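Local coordinates for protein putative alpha KG dependent 2,4-D dioxygenase (Burkholderia xenovorans, PDB 5J92) that binds an iron(II) ion and probably acts as a 2-oxoglutarate-dependent dioxygenase of the TauD/TfdA family, at residues P54-D59 with R259-W264; S126-P131 with K196-C201; G146-F151 with V251-W256. All coordinates share one frame; numbering follows the deposited sequence.

Contact 1: residues P54-D59 with R259-W264; sequences PRQYID and RDLVMW
R259 does most of the work, through its carbonyl and its long side chain. Among the backbone hydrogen bonds, Q56 N reaches R259 O at 2.9 Å, almost straight at 176° and in the carbonyl plane. R55 N turns instead to a water, which donates a hydrogen bond to D260 OD1, so the loop is pinned to the second segment at two successive amides. At the far end R259 NH1 gives a weak bond of 3.1 Å to I58 O, in the plane of the guanidinium; this follows an inverse gamma turn centred on Y57.

A CH-pi contact comes from the bend of R259 at chi2 (-60°), which lays R259 CG over the Y57 ring, 3.5 Å from its centroid. The guanidinium continues past that ring, tilted 32° to it, and has Y140 as a cation-pi partner.

Apolar packing is carried by I58 and L261, whose CD1 methyls are 4.0 Å apart, the side chains crossing at about a right angle. The Q56 amide turns away to the backbone of L27 and L29. L63 of helix 60-67 packs on both I58 and L261, so the loop linking strand 50-53 to that helix lies against the start of strand 261-265.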
# COMPACT_ATOMS: atom_id res chain seq x y z
N PRO A 54 -16.55 14.60 22.57
CA PRO A 54 -17.87 14.56 21.92
C PRO A 54 -18.65 15.84 22.12
O PRO A 54 -18.49 16.56 23.11
CB PRO A 54 -18.57 13.38 22.62
CG PRO A 54 -17.46 12.56 23.24
CD PRO A 54 -16.40 13.58 23.62
N ARG A 55 -19.53 16.13 21.15
CA ARG A 55 -20.61 17.11 21.30
C ARG A 55 -20.09 18.49 21.73
O ARG A 55 -20.53 19.08 22.72
CB ARG A 55 -21.67 16.57 22.28
CG ARG A 55 -22.34 15.29 21.78
CD ARG A 55 -23.18 14.56 22.84
NE ARG A 55 -22.37 13.72 23.73
CZ ARG A 55 -22.00 12.46 23.48
NH1 ARG A 55 -21.26 11.79 24.36
NH2 ARG A 55 -22.38 11.86 22.35
N GLN A 56 -19.14 19.01 20.95
CA GLN A 56 -18.55 20.32 21.20
C GLN A 56 -19.15 21.30 20.19
O GLN A 56 -18.66 21.43 19.07
CB GLN A 56 -17.03 20.27 21.10
CG GLN A 56 -16.36 19.42 22.16
CD GLN A 56 -16.67 19.90 23.56
OE1 GLN A 56 -16.70 21.10 23.83
NE2 GLN A 56 -16.91 18.96 24.46
N TYR A 57 -20.21 21.99 20.60
CA TYR A 57 -20.86 22.98 19.75
C TYR A 57 -20.18 24.34 19.93
O TYR A 57 -20.72 25.27 20.53
CB TYR A 57 -22.36 23.05 20.06
CG TYR A 57 -23.13 21.87 19.51
CD1 TYR A 57 -23.17 20.66 20.20
CD2 TYR A 57 -23.81 21.96 18.30
CE1 TYR A 57 -23.87 19.57 19.69
CE2 TYR A 57 -24.52 20.88 17.79
CZ TYR A 57 -24.54 19.69 18.49
OH TYR A 57 -25.23 18.60 17.99
N ILE A 58 -18.97 24.44 19.38
CA ILE A 58 -18.15 25.64 19.53
C ILE A 58 -17.89 26.27 18.17
O ILE A 58 -17.84 25.59 17.14
CB ILE A 58 -16.83 25.31 20.24
CG1 ILE A 58 -16.03 24.31 19.40
CG2 ILE A 58 -17.11 24.73 21.62
CD1 ILE A 58 -14.69 23.99 19.96
N ASP A 59 -17.70 27.59 18.16
CA ASP A 59 -17.38 28.27 16.91
C ASP A 59 -15.87 28.21 16.64
O ASP A 59 -15.09 27.64 17.41
CB ASP A 59 -17.89 29.71 16.91
CG ASP A 59 -17.29 30.58 18.01
OD1 ASP A 59 -16.17 30.29 18.50
OD2 ASP A 59 -17.93 31.59 18.36
N ARG A 259 -20.28 16.99 15.58
CA ARG A 259 -19.63 17.82 16.60
C ARG A 259 -18.66 17.05 17.49
O ARG A 259 -18.36 17.49 18.62
CB ARG A 259 -20.66 18.56 17.45
CG ARG A 259 -21.42 19.66 16.71
CD ARG A 259 -20.49 20.73 16.17
NE ARG A 259 -21.28 21.80 15.57
CZ ARG A 259 -20.94 23.08 15.57
NH1 ARG A 259 -19.81 23.47 16.14
NH2 ARG A 259 -21.74 23.97 15.01
N ASP A 260 -18.13 15.93 17.00
CA ASP A 260 -16.92 15.37 17.55
C ASP A 260 -15.79 16.38 17.34
O ASP A 260 -15.61 16.89 16.23
CB ASP A 260 -16.52 14.07 16.84
CG ASP A 260 -17.20 12.83 17.38
OD1 ASP A 260 -17.90 12.86 18.41
OD2 ASP A 260 -16.98 11.77 16.75
N LEU A 261 -15.04 16.67 18.39
CA LEU A 261 -13.75 17.35 18.24
C LEU A 261 -12.67 16.29 18.42
O LEU A 261 -12.51 15.73 19.52
CB LEU A 261 -13.60 18.48 19.25
CG LEU A 261 -12.62 19.62 18.93
CD1 LEU A 261 -12.58 20.60 20.08
CD2 LEU A 261 -11.22 19.11 18.66
N VAL A 262 -11.92 16.02 17.36
CA VAL A 262 -10.87 15.00 17.39
C VAL A 262 -9.53 15.72 17.30
O VAL A 262 -9.28 16.49 16.37
CB VAL A 262 -11.03 13.97 16.27
CG1 VAL A 262 -9.85 12.98 16.30
CG2 VAL A 262 -12.35 13.23 16.41
N MET A 263 -8.69 15.46 18.30
CA MET A 263 -7.36 16.03 18.42
C MET A 263 -6.37 14.88 18.36
O MET A 263 -6.53 13.89 19.07
CB MET A 263 -7.26 16.81 19.74
CG MET A 263 -5.89 16.98 20.34
SD MET A 263 -6.10 17.70 21.98
CE MET A 263 -4.40 18.08 22.40
N TRP A 264 -5.38 14.98 17.44
CA TRP A 264 -4.42 13.89 17.30
C TRP A 264 -2.99 14.43 17.24
O TRP A 264 -2.73 15.53 16.74
CB TRP A 264 -4.73 12.98 16.09
CG TRP A 264 -4.47 13.56 14.71
CD1 TRP A 264 -3.31 13.51 13.98
CD2 TRP A 264 -5.42 14.24 13.89
NE1 TRP A 264 -3.47 14.15 12.76
CE2 TRP A 264 -4.77 14.60 12.68
CE3 TRP A 264 -6.76 14.60 14.05
CZ2 TRP A 264 -5.41 15.27 11.66
CZ3 TRP A 264 -7.40 15.28 13.02
CH2 TRP A 264 -6.72 15.61 11.85
O HOH W 1 -20.04 14.23 18.97

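Contact 2: residues S126-P131 with K196-C201; sequences SYLPLP and KALAPC
Segment 126-131 is an irregular loop and 196-201 the link from helix 192-197 to strand 201-208; they come closest at P129 and C201, the first strand residue, with CA atoms 5.9 Å apart. C201 points its CB toward segment 126-131, and chi1 of 61° sets SG between its own backbone N and carbonyl carbon. From there the sulphur lies against the backbone, 3.4 Å from C201 SG to L128 C, and the CB of C201 touches P129 CG at 4.2 Å. Nearer the helix end, L128 and L198 lie side by side and point the same way, meeting through their CD2 methyls at 3.6 Å. The same L198 CD2 sits at the edge of the Y127 ring, and I178 of helix 178-184 packs on both Y127 and L198. Between these patches lie two waters, one within hydrogen-bonding distance of Y127 O and L198 O, the other of Y127 O (2.7 Å from the water) and A199 O (2.6 Å).

Y127 O, in a loop that follows the iron ligands H122 and D124, is thus approached by both waters. With no clear direct hydrogen bond between the segments, the direct contacts are methyl and sulphur packing, and the polar link is hydrated and water-mediated.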
# COMPACT_ATOMS: atom_id res chain seq x y z
N SER A 126 4.92 17.00 7.81
CA SER A 126 6.22 16.35 7.92
C SER A 126 7.15 16.81 6.81
O SER A 126 8.37 16.59 6.90
CB SER A 126 6.07 14.83 7.91
OG SER A 126 5.72 14.32 6.62
N TYR A 127 6.61 17.41 5.74
CA TYR A 127 7.40 17.97 4.66
C TYR A 127 8.01 19.32 5.00
O TYR A 127 8.68 19.90 4.15
CB TYR A 127 6.55 18.10 3.39
CG TYR A 127 5.28 18.92 3.56
CD1 TYR A 127 5.30 20.30 3.41
CD2 TYR A 127 4.07 18.31 3.83
CE1 TYR A 127 4.15 21.05 3.56
CE2 TYR A 127 2.91 19.05 3.99
CZ TYR A 127 2.96 20.42 3.84
OH TYR A 127 1.81 21.17 3.97
N LEU A 128 7.75 19.86 6.22
CA LEU A 128 8.33 21.12 6.69
C LEU A 128 9.44 20.85 7.70
O LEU A 128 9.39 19.85 8.43
CB LEU A 128 7.27 22.00 7.35
CG LEU A 128 6.08 22.46 6.49
CD1 LEU A 128 5.13 23.34 7.30
CD2 LEU A 128 6.56 23.18 5.23
N PRO A 129 10.45 21.72 7.77
CA PRO A 129 11.43 21.58 8.86
C PRO A 129 10.79 21.64 10.23
O PRO A 129 11.29 21.00 11.16
CB PRO A 129 12.38 22.78 8.65
CG PRO A 129 12.23 23.12 7.23
CD PRO A 129 10.82 22.79 6.83
N LEU A 130 9.67 22.36 10.37
CA LEU A 130 8.94 22.43 11.63
C LEU A 130 7.54 21.87 11.41
O LEU A 130 6.61 22.62 11.07
CB LEU A 130 8.91 23.87 12.14
CG LEU A 130 8.20 24.15 13.46
CD1 LEU A 130 8.75 23.24 14.50
CD2 LEU A 130 8.42 25.59 13.87
N PRO A 131 7.33 20.57 11.64
CA PRO A 131 6.05 19.94 11.31
C PRO A 131 4.99 20.25 12.36
O PRO A 131 5.20 21.01 13.31
CB PRO A 131 6.39 18.44 11.30
CG PRO A 131 7.89 18.37 11.31
CD PRO A 131 8.33 19.58 12.05
N LYS A 196 10.09 26.54 -3.89
CA LYS A 196 11.18 27.04 -3.06
C LYS A 196 10.76 27.15 -1.60
O LYS A 196 11.51 26.73 -0.70
CB LYS A 196 11.67 28.39 -3.59
N ALA A 197 9.57 27.68 -1.34
CA ALA A 197 9.11 27.83 0.04
C ALA A 197 8.96 26.49 0.73
O ALA A 197 9.14 26.39 1.95
CB ALA A 197 7.79 28.60 0.09
N LEU A 198 8.64 25.44 -0.02
CA LEU A 198 8.41 24.11 0.53
C LEU A 198 9.50 23.15 0.09
O LEU A 198 9.25 21.98 -0.21
CB LEU A 198 7.03 23.60 0.12
CG LEU A 198 5.86 24.52 0.50
CD1 LEU A 198 4.53 24.00 -0.03
CD2 LEU A 198 5.79 24.68 2.01
N ALA A 199 10.74 23.63 0.05
CA ALA A 199 11.85 22.79 -0.37
C ALA A 199 11.93 21.55 0.53
O ALA A 199 11.56 21.61 1.70
CB ALA A 199 13.17 23.57 -0.31
N PRO A 200 12.39 20.42 -0.01
CA PRO A 200 12.45 19.19 0.79
C PRO A 200 13.32 19.36 2.03
O PRO A 200 14.25 20.17 2.06
CB PRO A 200 13.05 18.16 -0.17
CG PRO A 200 12.74 18.70 -1.54
CD PRO A 200 12.75 20.19 -1.42
N CYS A 201 12.99 18.60 3.07
CA CYS A 201 13.75 18.64 4.31
C CYS A 201 14.06 17.22 4.76
O CYS A 201 13.74 16.25 4.07
CB CYS A 201 12.99 19.42 5.40
SG CYS A 201 11.40 18.70 5.85
O HOH W 2 8.85 19.51 1.12
O HOH W 3 9.55 22.25 3.17

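Contact 3: residues G146-F151 with V251-W256; sequences GGQTQF and VYSHEW
F151 buries more surface here than any other residue, followed by Q148, with W256 and T149 close behind. With its CG anti to the carbonyl carbon, F151 lays its ring alongside Y252, the two side chains pointing the same way with F151 CD2 and Y252 CD2 4.0 Å apart; H254 CB comes up to the edge of the same ring. The backbone of F151 forms a hydrogen-bonded antiparallel pair with Y252: F151 N to Y252 O and Y252 N to F151 O, both 2.8 Å and both in the carbonyl plane. Two residues back, T149 pairs with H254 less evenly, since H254 N to T149 O is 2.7 Å but the return bond is weak.

Q148 folds at chi2 (86°) and runs beside E255. Its NE2 donates to E255 OE2 at 2.8 Å, the acceptor lying near the amide plane. The amide and carboxylate planes stand 83° apart, and NE2 meets OE2 from above the carboxylate plane.

The W256 indole turns its edge to T149, and NE1 gives T149 OG1 a bond of 2.9 Å with the oxygen in the ring plane. H254 covers one indole face, CD2 over the centre. Y252 OH holds H254 ND1 at 2.7 Å, and H254 NE2 is bonded to D260, so both imidazole nitrogens are engaged.

Strands 149-153 and 251-254 are two of the three in an antiparallel sheet completed by 269-273, which carries the iron ligand H271. F151 packs close to H271, placing this strand pair beside the metal site of the double-stranded beta-helix (cupin) fold.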
# COMPACT_ATOMS: atom_id res chain seq x y z
N GLY A 146 -19.08 5.83 5.01
CA GLY A 146 -17.69 6.16 4.78
C GLY A 146 -17.29 7.45 5.47
O GLY A 146 -17.93 7.91 6.42
N GLY A 147 -16.21 8.05 4.98
CA GLY A 147 -15.76 9.31 5.54
C GLY A 147 -15.06 9.20 6.87
O GLY A 147 -14.89 10.21 7.55
N GLN A 148 -14.63 7.99 7.25
CA GLN A 148 -13.88 7.82 8.48
C GLN A 148 -12.53 8.52 8.37
O GLN A 148 -12.00 8.74 7.29
CB GLN A 148 -13.65 6.33 8.77
CG GLN A 148 -14.94 5.51 8.93
CD GLN A 148 -15.49 5.00 7.60
OE1 GLN A 148 -15.02 5.41 6.52
NE2 GLN A 148 -16.52 4.15 7.66
N THR A 149 -11.99 8.89 9.51
CA THR A 149 -10.58 9.22 9.62
C THR A 149 -9.91 8.06 10.34
O THR A 149 -10.41 7.60 11.37
CB THR A 149 -10.34 10.54 10.36
OG1 THR A 149 -11.12 11.58 9.78
CG2 THR A 149 -8.86 10.95 10.25
N GLN A 150 -8.82 7.55 9.77
CA GLN A 150 -8.12 6.41 10.32
C GLN A 150 -6.76 6.86 10.85
O GLN A 150 -6.13 7.77 10.30
CB GLN A 150 -7.95 5.31 9.27
CG GLN A 150 -9.27 4.81 8.71
CD GLN A 150 -9.13 3.55 7.86
OE1 GLN A 150 -8.11 3.32 7.20
NE2 GLN A 150 -10.18 2.73 7.87
N PHE A 151 -6.31 6.20 11.92
CA PHE A 151 -5.09 6.58 12.62
C PHE A 151 -4.24 5.34 12.82
O PHE A 151 -4.74 4.33 13.32
CB PHE A 151 -5.40 7.25 13.97
CG PHE A 151 -6.22 8.51 13.84
CD1 PHE A 151 -5.59 9.73 13.62
CD2 PHE A 151 -7.61 8.46 13.91
CE1 PHE A 151 -6.33 10.90 13.49
CE2 PHE A 151 -8.36 9.62 13.78
CZ PHE A 151 -7.72 10.85 13.57
N VAL A 251 -4.07 0.15 13.64
CA VAL A 251 -4.97 1.16 13.08
C VAL A 251 -6.25 1.25 13.90
O VAL A 251 -6.83 0.23 14.31
CB VAL A 251 -5.30 0.85 11.61
CG1 VAL A 251 -6.40 1.79 11.09
CG2 VAL A 251 -4.01 1.03 10.77
N TYR A 252 -6.68 2.49 14.15
CA TYR A 252 -8.01 2.81 14.68
C TYR A 252 -8.76 3.61 13.61
O TYR A 252 -8.25 4.62 13.12
CB TYR A 252 -7.91 3.62 15.98
CG TYR A 252 -9.19 4.33 16.39
CD1 TYR A 252 -10.29 3.60 16.84
CD2 TYR A 252 -9.30 5.71 16.33
CE1 TYR A 252 -11.46 4.25 17.22
CE2 TYR A 252 -10.48 6.37 16.69
CZ TYR A 252 -11.55 5.62 17.15
OH TYR A 252 -12.73 6.24 17.52
N SER A 253 -9.96 3.16 13.27
CA SER A 253 -10.82 3.83 12.30
C SER A 253 -11.91 4.59 13.05
O SER A 253 -12.72 4.00 13.77
CB SER A 253 -11.42 2.80 11.34
OG SER A 253 -12.19 3.44 10.33
N HIS A 254 -11.91 5.91 12.92
CA HIS A 254 -12.86 6.72 13.68
C HIS A 254 -14.14 6.91 12.89
O HIS A 254 -14.13 7.55 11.83
CB HIS A 254 -12.27 8.07 14.07
CG HIS A 254 -13.17 8.87 14.95
ND1 HIS A 254 -13.46 8.50 16.24
CD2 HIS A 254 -13.89 9.99 14.71
CE1 HIS A 254 -14.29 9.38 16.77
NE2 HIS A 254 -14.57 10.29 15.86
N GLU A 255 -15.24 6.36 13.41
CA GLU A 255 -16.58 6.64 12.89
C GLU A 255 -17.06 7.96 13.47
O GLU A 255 -17.29 8.07 14.68
CB GLU A 255 -17.55 5.51 13.23
CG GLU A 255 -17.25 4.19 12.54
CD GLU A 255 -17.53 4.23 11.05
OE1 GLU A 255 -18.21 5.17 10.58
OE2 GLU A 255 -17.05 3.33 10.33
N TRP A 256 -17.21 8.96 12.62
CA TRP A 256 -17.50 10.31 13.07
C TRP A 256 -18.92 10.44 13.60
O TRP A 256 -19.86 9.81 13.11
CB TRP A 256 -17.30 11.30 11.92
CG TRP A 256 -15.87 11.61 11.68
CD1 TRP A 256 -15.02 10.99 10.80
CD2 TRP A 256 -15.11 12.62 12.34
NE1 TRP A 256 -13.77 11.58 10.86
CE2 TRP A 256 -13.80 12.58 11.80
CE3 TRP A 256 -15.41 13.56 13.33
CZ2 TRP A 256 -12.79 13.43 12.24
CZ3 TRP A 256 -14.41 14.42 13.75
CH2 TRP A 256 -13.11 14.35 13.20

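From the N terminus, the loop after strand 50-53 waits some 200 residues for its partner, so contact 1 closes the longest span and encloses both others. Contact 2 opens just after iron ligands H122 and D124 and closes at 196-201, joining that loop to the end of helix 192-197 and the start of strand 201-208. Contact 3 starts between those segments, at 146-151, and closes at 251-256, so the two cross along the chain. In space they do not touch, their centres about 27 Å apart on opposite sides of the chain's centre. Contacts 1 and 3 do touch: V262 packs on W256 and W264 on F151, joining the six-stranded mixed sheet to the three-stranded one.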